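Local coordinates for protein SxtG (Microseira wollei, PDB 6U1R) that is an amidinotransferase of the saxitoxin biosynthetic pathway, probably transferring an amidino group by way of a covalent amidino-cysteine intermediate, at residues 27-31 / 141-146. Numbering follows the deposited sequence.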
loop_
_atom_site.group_PDB
_atom_site.type_symbol
_atom_site.label_atom_id
_atom_site.label_comp_id
_atom_site.label_asym_id
_atom_site.label_seq_id
_atom_site.Cartn_x
_atom_site.Cartn_y
_atom_site.Cartn_z
ATOM N N PRO A 27 1.773 19.949 -7.810
ATOM C CA PRO A 27 2.279 19.506 -9.120
ATOM C C PRO A 27 1.568 18.283 -9.684
ATOM O O PRO A 27 1.746 17.991 -10.870
ATOM C CB PRO A 27 3.752 19.204 -8.837
ATOM C CG PRO A 27 3.778 18.822 -7.385
ATOM C CD PRO A 27 2.758 19.713 -6.735
ATOM N N VAL A 28 0.827 17.538 -8.881
ATOM C CA VAL A 28 0.040 16.394 -9.354
ATOM C C VAL A 28 -1.401 16.855 -9.565
ATOM O O VAL A 28 -2.066 17.298 -8.621
ATOM C CB VAL A 28 0.109 15.227 -8.356
ATOM C CG1 VAL A 28 -0.760 14.045 -8.796
ATOM C CG2 VAL A 28 1.553 14.800 -8.208
ATOM N N ASN A 29 -1.885 16.752 -10.810
ATOM C CA ASN A 29 -3.242 17.190 -11.153
ATOM C C ASN A 29 -3.575 16.567 -12.514
ATOM O O ASN A 29 -3.171 17.110 -13.541
ATOM C CB ASN A 29 -3.330 18.711 -11.211
ATOM C CG ASN A 29 -4.739 19.200 -11.388
ATOM O OD1 ASN A 29 -5.426 19.476 -10.414
ATOM N ND2 ASN A 29 -5.197 19.283 -12.649
ATOM N N SER A 30 -4.287 15.437 -12.513
ATOM C CA SER A 30 -4.694 14.812 -13.778
ATOM C C SER A 30 -5.987 14.040 -13.564
ATOM O O SER A 30 -6.028 13.134 -12.736
ATOM C CB SER A 30 -3.627 13.875 -14.349
ATOM O OG SER A 30 -4.078 13.408 -15.627
ATOM N N TYR A 31 -7.023 14.389 -14.327
ATOM C CA TYR A 31 -8.358 13.838 -14.158
ATOM C C TYR A 31 -8.835 12.999 -15.337
ATOM O O TYR A 31 -9.893 12.376 -15.230
ATOM C CB TYR A 31 -9.356 14.977 -13.919
ATOM C CG TYR A 31 -9.194 15.665 -12.588
ATOM C CD1 TYR A 31 -9.704 15.099 -11.430
ATOM C CD2 TYR A 31 -8.541 16.897 -12.487
ATOM C CE1 TYR A 31 -9.588 15.745 -10.203
ATOM C CE2 TYR A 31 -8.407 17.534 -11.261
ATOM C CZ TYR A 31 -8.937 16.954 -10.135
ATOM O OH TYR A 31 -8.827 17.575 -8.917
ATOM N N VAL A 141 -3.021 7.937 -11.436
ATOM C CA VAL A 141 -3.124 9.338 -11.042
ATOM C C VAL A 141 -4.596 9.708 -11.081
ATOM O O VAL A 141 -5.211 9.699 -12.158
ATOM C CB VAL A 141 -2.309 10.272 -11.950
ATOM C CG1 VAL A 141 -2.397 11.700 -11.402
ATOM C CG2 VAL A 141 -0.882 9.834 -12.029
ATOM N N ILE A 142 -5.157 10.041 -9.918
ATOM C CA ILE A 142 -6.566 10.403 -9.781
ATOM C C ILE A 142 -6.595 11.804 -9.174
ATOM O O ILE A 142 -6.492 11.964 -7.950
ATOM C CB ILE A 142 -7.360 9.420 -8.909
ATOM C CG1 ILE A 142 -7.218 7.973 -9.403
ATOM C CG2 ILE A 142 -8.851 9.825 -8.882
ATOM C CD1 ILE A 142 -7.693 7.742 -10.837
ATOM N N GLY A 143 -6.725 12.824 -10.012
ATOM C CA GLY A 143 -6.748 14.180 -9.484
ATOM C C GLY A 143 -5.390 14.551 -8.910
ATOM O O GLY A 143 -4.396 14.559 -9.638
ATOM N N ASN A 144 -5.316 14.834 -7.611
ATOM C CA ASN A 144 -4.058 15.178 -6.970
ATOM C C ASN A 144 -3.435 14.000 -6.221
ATOM O O ASN A 144 -2.481 14.206 -5.465
ATOM C CB ASN A 144 -4.246 16.362 -6.007
ATOM C CG ASN A 144 -5.148 16.027 -4.830
ATOM O OD1 ASN A 144 -5.638 14.905 -4.704
ATOM N ND2 ASN A 144 -5.356 17.001 -3.945
ATOM N N GLU A 145 -3.919 12.778 -6.453
ATOM C CA GLU A 145 -3.475 11.588 -5.734
ATOM C C GLU A 145 -2.771 10.610 -6.665
ATOM O O GLU A 145 -3.284 10.307 -7.756
ATOM C CB GLU A 145 -4.671 10.893 -5.082
ATOM C CG GLU A 145 -4.321 9.645 -4.284
ATOM C CD GLU A 145 -5.535 8.958 -3.691
ATOM O OE1 GLU A 145 -6.666 9.246 -4.132
ATOM O OE2 GLU A 145 -5.365 8.122 -2.781
ATOM N N ILE A 146 -1.621 10.093 -6.214
ATOM C CA ILE A 146 -0.946 8.959 -6.856
ATOM C C ILE A 146 -1.204 7.702 -6.012
ATOM O O ILE A 146 -0.965 7.699 -4.799
ATOM C CB ILE A 146 0.557 9.238 -7.033
ATOM C CG1 ILE A 146 0.733 10.468 -7.935
ATOM C CG2 ILE A 146 1.273 8.025 -7.631
ATOM C CD1 ILE A 146 2.118 10.861 -8.216
HETATM O O HOH W 1 -8.168 15.456 -6.586
#
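Strands 139-142 and 145-148 form a tight beta hairpin through a type II' turn, and the N-terminal segment 27-31 runs past its tip, away from the predicted active-site residues. V141, next to last in strand 139-142, turns its side chain toward that segment: its CG1 lies 3.9 Å from V28 CG1 and 3.9 Å from S30 CB, so a branched apolar residue packs against both. I142 faces the other way, against Y250, and opens the turn that closes at E145; I142 N to E145 O (2.9 Å) and E145 N to I142 O (3.1 Å) tie its ends. G143 takes the first corner, where the positive phi of 68° favours glycine. A side chain would also collide with Y31, whose ring lies over the glycine, G143 CA sitting 3.7 Å from the ring centroid in a CH-pi contact. The same residue makes an isolated antiparallel bridge, a hydrogen-bonded pair with S30: S30 N donates to G143 O (3.0 Å) and G143 N to S30 O (2.8 Å), while S30 OG hydrogen-bonds D372 and R221. At the second corner, N144 CA approaches V28 O at 3.3 Å in a CA-H...O contact, while N144 N donates to a water (3.1 Å) that also hydrogen-bonds Y31 OH (3.2 Å). E145 points away, its OE2 hydrogen-bonded to T178 and H245. I146 returns to the apolar side, its CG1 4.0 Å from V28 CG1, where Y170 of helix 164-172 touches both residues. Paired main-chain hydrogen bonds thus satisfy buried polar groups of G143 and S30, beside apolar V28, V141 and I146.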